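Local coordinates for muconate lactonizing enzyme (Corynebacterium glutamicum, PDB 3I4K), which belongs to the mandelate racemase/muconate lactonizing enzyme family of the enolase superfamily and binds a magnesium ion in its barrel domain, at residues Leu170-Gly175 / Ile199-Arg204; Thr229-Leu234 / Ala250-Trp255; Lys275-Gly280 / Ser304-Ile309. All blocks are in the same frame, centred on the assembly; numbering follows the deposited sequence.

Contact 1: Leu170-Gly175 / Ile199-Arg204; sequences LKMGAG and IDINAR. With MG (magnesium ion), chain J.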
loop_
_atom_site.group_PDB
_atom_site.type_symbol
_atom_site.label_atom_id
_atom_site.label_comp_id
_atom_site.label_asym_id
_atom_site.label_seq_id
_atom_site.Cartn_x
_atom_site.Cartn_y
_atom_site.Cartn_z
ATOM N N LEU A 170 11.691 3.420 27.518
ATOM C CA LEU A 170 11.247 3.793 28.863
ATOM C C LEU A 170 10.018 4.705 28.856
ATOM O O LEU A 170 10.086 5.852 28.400
ATOM C CB LEU A 170 12.377 4.512 29.598
ATOM C CG LEU A 170 13.699 3.760 29.735
ATOM C CD1 LEU A 170 14.800 4.704 30.173
ATOM C CD2 LEU A 170 13.519 2.640 30.731
ATOM N N LYS A 171 8.899 4.204 29.368
ATOM C CA LYS A 171 7.683 5.001 29.429
ATOM C C LYS A 171 7.876 6.081 30.499
ATOM O O LYS A 171 8.560 5.855 31.493
ATOM C CB LYS A 171 6.478 4.109 29.769
ATOM C CG LYS A 171 6.012 3.204 28.615
ATOM C CD LYS A 171 5.012 2.137 29.075
ATOM C CE LYS A 171 4.278 1.456 27.909
ATOM N NZ LYS A 171 5.115 0.674 26.949
HETATM N N MSE A 172 7.294 7.255 30.275
HETATM C CA MSE A 172 7.388 8.376 31.205
HETATM C C MSE A 172 6.033 9.064 31.251
HETATM O O MSE A 172 5.094 8.640 30.589
HETATM C CB MSE A 172 8.405 9.410 30.722
HETATM C CG MSE A 172 9.791 8.894 30.415
HETATM SE SE MSE A 172 10.923 10.365 29.792
HETATM C CE MSE A 172 11.179 11.288 31.489
ATOM N N GLY A 173 5.940 10.143 32.020
ATOM C CA GLY A 173 4.688 10.874 32.073
ATOM C C GLY A 173 3.958 10.852 33.393
ATOM O O GLY A 173 2.945 11.538 33.550
ATOM N N ALA A 174 4.457 10.060 34.338
ATOM C CA ALA A 174 3.834 9.970 35.655
ATOM C C ALA A 174 4.538 10.902 36.631
ATOM O O ALA A 174 5.771 10.924 36.716
ATOM C CB ALA A 174 3.884 8.528 36.172
ATOM N N GLY A 175 3.746 11.686 37.350
ATOM C CA GLY A 175 4.306 12.588 38.336
ATOM C C GLY A 175 5.107 13.751 37.794
ATOM O O GLY A 175 5.051 14.071 36.605
ATOM N N ILE A 199 12.436 6.859 24.805
ATOM C CA ILE A 199 11.404 7.137 25.797
ATOM C C ILE A 199 10.061 7.306 25.090
ATOM O O ILE A 199 9.997 7.363 23.858
ATOM C CB ILE A 199 11.724 8.389 26.651
ATOM C CG1 ILE A 199 11.885 9.624 25.766
ATOM C CG2 ILE A 199 12.965 8.145 27.481
ATOM C CD1 ILE A 199 10.574 10.325 25.478
ATOM N N ASP A 200 8.990 7.349 25.873
ATOM C CA ASP A 200 7.640 7.506 25.342
ATOM C C ASP A 200 6.799 8.091 26.475
ATOM O O ASP A 200 6.661 7.470 27.533
ATOM C CB ASP A 200 7.086 6.143 24.902
ATOM C CG ASP A 200 5.709 6.248 24.266
ATOM O OD1 ASP A 200 5.186 7.374 24.190
ATOM O OD2 ASP A 200 5.140 5.211 23.844
ATOM N N ILE A 201 6.259 9.287 26.258
ATOM C CA ILE A 201 5.458 9.953 27.275
ATOM C C ILE A 201 3.966 9.899 26.980
ATOM O O ILE A 201 3.156 10.509 27.686
ATOM C CB ILE A 201 5.891 11.416 27.424
ATOM C CG1 ILE A 201 7.409 11.507 27.247
ATOM C CG2 ILE A 201 5.527 11.932 28.831
ATOM C CD1 ILE A 201 7.969 12.893 27.432
ATOM N N ASN A 202 3.599 9.163 25.939
ATOM C CA ASN A 202 2.197 9.033 25.571
ATOM C C ASN A 202 1.435 10.357 25.551
ATOM O O ASN A 202 0.338 10.463 26.088
ATOM C CB ASN A 202 1.508 8.038 26.511
ATOM C CG ASN A 202 1.769 6.595 26.121
ATOM O OD1 ASN A 202 1.284 6.123 25.087
ATOM N ND2 ASN A 202 2.545 5.890 26.935
ATOM N N ALA A 203 2.036 11.364 24.919
ATOM C CA ALA A 203 1.429 12.681 24.766
ATOM C C ALA A 203 1.021 13.363 26.061
ATOM O O ALA A 203 0.223 14.294 26.025
ATOM C CB ALA A 203 0.209 12.582 23.848
ATOM N N ARG A 204 1.568 12.929 27.192
ATOM C CA ARG A 204 1.185 13.530 28.468
ATOM C C ARG A 204 2.040 14.686 29.006
ATOM O O ARG A 204 1.889 15.093 30.156
ATOM C CB ARG A 204 1.010 12.429 29.530
ATOM C CG ARG A 204 -0.169 11.484 29.222
ATOM C CD ARG A 204 -1.390 12.285 28.786
ATOM N NE ARG A 204 -2.677 11.602 28.920
ATOM C CZ ARG A 204 -3.108 10.602 28.155
ATOM N NH1 ARG A 204 -2.355 10.125 27.171
ATOM N NH2 ARG A 204 -4.321 10.101 28.360
HETATM MG MG MG J . 3.669 4.844 22.153
HETATM O O HOH W 1 3.247 6.884 22.371
#

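Contact 2: Thr229-Leu234 / Ala250-Trp255; sequences TPADDL and ADESVW. With MG (magnesium ion), chain J.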
loop_
_atom_site.group_PDB
_atom_site.type_symbol
_atom_site.label_atom_id
_atom_site.label_comp_id
_atom_site.label_asym_id
_atom_site.label_seq_id
_atom_site.Cartn_x
_atom_site.Cartn_y
_atom_site.Cartn_z
ATOM N N THR A 229 4.527 14.750 23.400
ATOM C CA THR A 229 3.475 15.749 23.487
ATOM C C THR A 229 2.171 15.397 22.745
ATOM O O THR A 229 2.106 14.413 22.010
ATOM C CB THR A 229 4.041 17.063 22.958
ATOM O OG1 THR A 229 4.659 16.816 21.693
ATOM C CG2 THR A 229 5.097 17.606 23.913
ATOM N N PRO A 230 1.120 16.216 22.920
ATOM C CA PRO A 230 -0.185 15.993 22.286
ATOM C C PRO A 230 -0.174 15.573 20.811
ATOM O O PRO A 230 0.574 16.125 19.997
ATOM C CB PRO A 230 -0.907 17.320 22.518
ATOM C CG PRO A 230 -0.366 17.755 23.847
ATOM C CD PRO A 230 1.112 17.477 23.687
ATOM N N ALA A 231 -1.033 14.610 20.480
ATOM C CA ALA A 231 -1.143 14.063 19.121
ATOM C C ALA A 231 -1.398 15.088 18.024
ATOM O O ALA A 231 -0.908 14.948 16.900
ATOM C CB ALA A 231 -2.242 13.018 19.073
ATOM N N ASP A 232 -2.172 16.115 18.349
ATOM C CA ASP A 232 -2.513 17.134 17.372
ATOM C C ASP A 232 -1.423 18.149 17.052
ATOM O O ASP A 232 -1.450 18.762 15.986
ATOM C CB ASP A 232 -3.748 17.898 17.843
ATOM C CG ASP A 232 -3.538 18.547 19.198
ATOM O OD1 ASP A 232 -4.087 18.030 20.192
ATOM O OD2 ASP A 232 -2.813 19.569 19.274
ATOM N N ASP A 233 -0.464 18.319 17.954
ATOM C CA ASP A 233 0.583 19.334 17.780
ATOM C C ASP A 233 1.807 18.859 17.014
ATOM O O ASP A 233 2.865 18.596 17.600
ATOM C CB ASP A 233 0.997 19.854 19.159
ATOM C CG ASP A 233 1.745 21.179 19.098
ATOM O OD1 ASP A 233 1.979 21.695 17.981
ATOM O OD2 ASP A 233 2.094 21.704 20.185
ATOM N N LEU A 234 1.679 18.761 15.694
ATOM C CA LEU A 234 2.802 18.298 14.887
ATOM C C LEU A 234 3.949 19.310 14.899
ATOM O O LEU A 234 5.122 18.925 14.875
ATOM C CB LEU A 234 2.350 18.026 13.442
ATOM C CG LEU A 234 1.161 17.073 13.286
ATOM C CD1 LEU A 234 0.941 16.781 11.803
ATOM C CD2 LEU A 234 1.416 15.772 14.059
ATOM N N ALA A 250 6.427 9.339 15.979
ATOM C CA ALA A 250 5.017 9.676 16.126
ATOM C C ALA A 250 4.225 8.406 16.391
ATOM O O ALA A 250 4.432 7.393 15.726
ATOM C CB ALA A 250 4.499 10.366 14.855
ATOM N N ASP A 251 3.337 8.462 17.379
ATOM C CA ASP A 251 2.501 7.329 17.728
ATOM C C ASP A 251 1.045 7.781 17.727
ATOM O O ASP A 251 0.338 7.556 16.754
ATOM C CB ASP A 251 2.896 6.774 19.102
ATOM C CG ASP A 251 2.220 5.444 19.418
ATOM O OD1 ASP A 251 1.346 5.008 18.633
ATOM O OD2 ASP A 251 2.564 4.848 20.464
ATOM N N GLU A 252 0.587 8.441 18.793
ATOM C CA GLU A 252 -0.808 8.879 18.796
ATOM C C GLU A 252 -1.102 9.882 17.688
ATOM O O GLU A 252 -2.254 10.048 17.304
ATOM C CB GLU A 252 -1.250 9.452 20.155
ATOM C CG GLU A 252 -0.158 9.750 21.161
ATOM C CD GLU A 252 0.389 8.521 21.869
ATOM O OE1 GLU A 252 -0.105 8.153 22.959
ATOM O OE2 GLU A 252 1.330 7.925 21.333
ATOM N N SER A 253 -0.076 10.555 17.173
ATOM C CA SER A 253 -0.288 11.505 16.086
ATOM C C SER A 253 -0.606 10.799 14.767
ATOM O O SER A 253 -1.155 11.417 13.856
ATOM C CB SER A 253 0.955 12.380 15.856
ATOM O OG SER A 253 1.145 13.318 16.897
ATOM N N VAL A 254 -0.261 9.519 14.647
ATOM C CA VAL A 254 -0.510 8.808 13.391
ATOM C C VAL A 254 -1.288 7.501 13.501
ATOM O O VAL A 254 -0.737 6.482 13.890
ATOM C CB VAL A 254 0.822 8.487 12.636
ATOM C CG1 VAL A 254 0.520 7.709 11.340
ATOM C CG2 VAL A 254 1.578 9.782 12.310
ATOM N N TRP A 255 -2.565 7.546 13.137
ATOM C CA TRP A 255 -3.428 6.363 13.135
ATOM C C TRP A 255 -3.805 6.051 11.672
ATOM O O TRP A 255 -3.825 4.894 11.247
ATOM C CB TRP A 255 -4.752 6.628 13.854
ATOM C CG TRP A 255 -4.754 6.857 15.325
ATOM C CD1 TRP A 255 -3.909 7.644 16.045
ATOM C CD2 TRP A 255 -5.799 6.459 16.224
ATOM N NE1 TRP A 255 -4.373 7.781 17.340
ATOM C CE2 TRP A 255 -5.533 7.062 17.473
ATOM C CE3 TRP A 255 -6.941 5.657 16.088
ATOM C CZ2 TRP A 255 -6.374 6.893 18.583
ATOM C CZ3 TRP A 255 -7.780 5.489 17.194
ATOM C CH2 TRP A 255 -7.490 6.107 18.424
HETATM MG MG MG J . 3.669 4.844 22.153
HETATM O O HOH W 1 3.247 6.884 22.371
#

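Contact 3: Lys275-Gly280 / Ser304-Ile309; sequences KTTKHG and SLEGPI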
loop_
_atom_site.group_PDB
_atom_site.type_symbol
_atom_site.label_atom_id
_atom_site.label_comp_id
_atom_site.label_asym_id
_atom_site.label_seq_id
_atom_site.Cartn_x
_atom_site.Cartn_y
_atom_site.Cartn_z
ATOM N N LYS A 275 1.350 0.280 13.866
ATOM C CA LYS A 275 0.692 -0.802 14.588
ATOM C C LYS A 275 -0.527 -1.230 13.778
ATOM O O LYS A 275 -1.403 -0.410 13.478
ATOM C CB LYS A 275 0.230 -0.315 15.965
ATOM C CG LYS A 275 1.292 0.399 16.778
ATOM C CD LYS A 275 0.733 0.849 18.133
ATOM C CE LYS A 275 1.790 1.589 18.951
ATOM N NZ LYS A 275 1.235 2.207 20.179
ATOM N N THR A 276 -0.585 -2.511 13.431
ATOM C CA THR A 276 -1.696 -3.030 12.645
ATOM C C THR A 276 -3.038 -2.808 13.331
ATOM O O THR A 276 -4.065 -2.651 12.673
ATOM C CB THR A 276 -1.485 -4.531 12.340
ATOM O OG1 THR A 276 -1.273 -5.252 13.567
ATOM C CG2 THR A 276 -0.261 -4.709 11.445
ATOM N N THR A 277 -3.024 -2.768 14.657
ATOM C CA THR A 277 -4.252 -2.552 15.411
ATOM C C THR A 277 -4.734 -1.101 15.337
ATOM O O THR A 277 -5.894 -0.835 14.996
ATOM C CB THR A 277 -4.073 -2.964 16.894
ATOM O OG1 THR A 277 -2.826 -2.462 17.395
ATOM C CG2 THR A 277 -4.084 -4.491 17.023
ATOM N N LYS A 278 -3.834 -0.170 15.637
ATOM C CA LYS A 278 -4.150 1.251 15.618
ATOM C C LYS A 278 -4.525 1.779 14.230
ATOM O O LYS A 278 -5.318 2.707 14.122
ATOM C CB LYS A 278 -2.967 2.053 16.161
ATOM C CG LYS A 278 -3.121 3.580 16.058
ATOM C CD LYS A 278 -1.829 4.306 16.477
ATOM C CE LYS A 278 -0.623 3.845 15.650
ATOM N NZ LYS A 278 0.608 4.653 15.932
ATOM N N HIS A 279 -3.970 1.185 13.175
ATOM C CA HIS A 279 -4.260 1.657 11.831
ATOM C C HIS A 279 -5.542 1.099 11.258
ATOM O O HIS A 279 -5.971 1.490 10.172
ATOM C CB HIS A 279 -3.087 1.355 10.901
ATOM C CG HIS A 279 -1.815 2.021 11.319
ATOM N ND1 HIS A 279 -1.759 3.349 11.682
ATOM C CD2 HIS A 279 -0.552 1.547 11.426
ATOM C CE1 HIS A 279 -0.513 3.664 11.996
ATOM N NE2 HIS A 279 0.239 2.588 11.849
ATOM N N GLY A 280 -6.161 0.184 11.991
ATOM C CA GLY A 280 -7.407 -0.388 11.524
ATOM C C GLY A 280 -7.263 -1.529 10.541
ATOM O O GLY A 280 -8.078 -1.666 9.627
ATOM N N SER A 304 0.571 -2.337 20.470
ATOM C CA SER A 304 -0.476 -1.761 21.292
ATOM C C SER A 304 -0.608 -2.749 22.450
ATOM O O SER A 304 -1.652 -2.820 23.109
ATOM C CB SER A 304 -1.790 -1.700 20.515
ATOM O OG SER A 304 -1.729 -0.718 19.501
ATOM N N LEU A 305 0.474 -3.498 22.679
ATOM C CA LEU A 305 0.529 -4.537 23.702
ATOM C C LEU A 305 -0.475 -5.620 23.333
ATOM O O LEU A 305 -1.325 -6.008 24.142
ATOM C CB LEU A 305 0.218 -3.974 25.092
ATOM C CG LEU A 305 1.393 -3.514 25.961
ATOM C CD1 LEU A 305 2.707 -3.473 25.180
ATOM C CD2 LEU A 305 1.050 -2.144 26.527
ATOM N N GLU A 306 -0.374 -6.090 22.093
ATOM C CA GLU A 306 -1.257 -7.142 21.596
ATOM C C GLU A 306 -0.935 -8.462 22.272
ATOM O O GLU A 306 0.185 -8.669 22.756
ATOM C CB GLU A 306 -1.085 -7.355 20.083
ATOM C CG GLU A 306 -1.474 -6.181 19.189
ATOM C CD GLU A 306 -0.386 -5.130 19.076
ATOM O OE1 GLU A 306 0.713 -5.335 19.633
ATOM O OE2 GLU A 306 -0.634 -4.100 18.420
ATOM N N GLY A 307 -1.925 -9.347 22.298
ATOM C CA GLY A 307 -1.714 -10.665 22.858
ATOM C C GLY A 307 -1.001 -11.465 21.777
ATOM O O GLY A 307 -0.479 -10.877 20.825
ATOM N N PRO A 308 -0.961 -12.803 21.877
ATOM C CA PRO A 308 -0.286 -13.621 20.863
ATOM C C PRO A 308 -0.869 -13.488 19.459
ATOM O O PRO A 308 -0.128 -13.435 18.483
ATOM C CB PRO A 308 -0.415 -15.037 21.422
ATOM C CG PRO A 308 -1.700 -14.969 22.214
ATOM C CD PRO A 308 -1.541 -13.650 22.931
ATOM N N ILE A 309 -2.191 -13.433 19.355
ATOM C CA ILE A 309 -2.841 -13.306 18.058
ATOM C C ILE A 309 -2.494 -11.965 17.402
ATOM O O ILE A 309 -2.046 -11.921 16.257
ATOM C CB ILE A 309 -4.384 -13.427 18.196
ATOM C CG1 ILE A 309 -4.777 -14.897 18.396
ATOM C CG2 ILE A 309 -5.074 -12.875 16.968
ATOM C CD1 ILE A 309 -4.380 -15.808 17.238
HETATM O O HOH W 2 -1.251 1.624 20.706
#

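Contact 1: Leu170-Gly175 / Ile199-Arg204
The selenomethionine M172 lays its selenium against I199 where two parallel neighbours, strands 167-171 and 196-200, run out at the end of a beta-alpha-beta unit of the TIM-type barrel. SE lies 3.8 Å from I199 CB, the two side chains passing at a slant. V184 of the connecting helix 177-189 touches both, so the pair belongs to the layer between the strands and their crossover helix. M172 reaches it with CG anti to its carbonyl carbon (chi1 -54°) and a chain that stays straight until it bends at the last torsion. I199 places CG2 anti to its carbonyl carbon, where it meets the selenium and lies 4.2 Å from L170 CB. Beyond the strand end, I201 continues the apolar contact, its CG2 coming to 3.5 Å from G173 CA.

The backbones are joined by M172 N donating to D200 O at 2.8 Å, and a second bond runs from D200 N to L170 O (3.1 Å). K171 and D200 turn their side chains to the other face, the barrel interior. There D200 OD2 binds magnesium at 2.3 Å, alongside E226 and D251. The other oxygen closes an Asx turn: D200 OD1, approached from above the carboxylate plane, accepts N202 N at 3.0 Å.

Contact 2: Thr229-Leu234 / Ala250-Trp255
E252 and S253 meet A231 where two adjacent strand-to-helix loops of the barrel lie side by side, one after strand 247-250 and the other after strand 224-226. Each loop contains a type I turn, D251-V254 in the first and P230-D233 in the second. In D251, CG anti to the backbone N (chi1 -170°) turns OD2 to the magnesium ion, which it binds at 2.0 Å, while OD1 forms a salt bridge with K278.

E252 offers the apolar base of its side chain to the other loop, CB lying 3.9 Å from A231 CB. The methyl carbon A231 CB also comes to 3.5 Å from E252 O. Past this point the glutamate bends at chi2 (-77°), and its carboxylate leads away from A231 to the magnesium side, near W61 and N202.

S253 makes the polar link: its OG donates to A231 O at 2.6 Å, reaching the carbonyl well off to one side (C=O...donor angle 112°). Q227 NE2 also bonds to S253 OG, while Q227 OE1 takes D251 N, so one second-shell glutamine steadies both loop residues. L234 CD2 packs 3.8 Å from S253 OG. V254 N closes the turn on D251 O at 2.9 Å.

Contact 3: Lys275-Gly280 / Ser304-Ile309
K275 runs past S304, its CD only 3.2 Å from S304 OG. The lysine chain is fully extended from CG outward, which carries NZ beyond the serine to the magnesium side. There NZ donates to a water at 2.6 Å, and the same water lies 2.7 Å from S304 OG, bridging the two residues; D251 OD2, a metal ligand, is a further partner of NZ.

T277 is the polar centre. Its OG1, placed between backbone N and carbonyl carbon (chi1 45°), donates to E306 OE2 at 2.9 Å on the anti lone pair of that oxygen. The threonine and glutamate side chains meet tip to tip, with T277 CG2 resting 3.8 Å from E306 CG. S304 OG lies 2.9 Å from T277 OG1 as well. The segments follow strands 271-274 and 298-301, neighbours in the TIM-type barrel, the second running into helix 308-320, at the end of the barrel that meets the N-terminal domain: Y105 touches T277, K278 and S304, and E52 of strand 48-53 lies against E306. A bend at chi2 (82°) brings the E306 carboxylate back over its own loop, where S304 N donates to OE2 at 3.0 Å from 45° above the carboxylate plane. This buried oxygen is thus gripped by two donors, one from each segment. K278 sends NZ away from the contact to A273 O.

In the fold
The three contacts follow one another along the chain, and all lie in the barrel domain, at the strand ends that surround the magnesium ion. Contact 1 joins strands 167-171 and 196-200, contact 2 the loops after 224-226 and 247-250, and contact 3 the segments after 271-274 and 298-301, so together they take six successive parallel strands in pairs. Contacts 1 and 2 have centres 13 Å apart, share the metal and one of its waters, and touch where A203 packs on T229. The centres of contacts 2 and 3 lie 18 Å apart, bridged by the D251-K278 pair; contacts 1 and 3, with centres 20 Å apart, do not touch. Three successive strand ends thus supply the metal ligands.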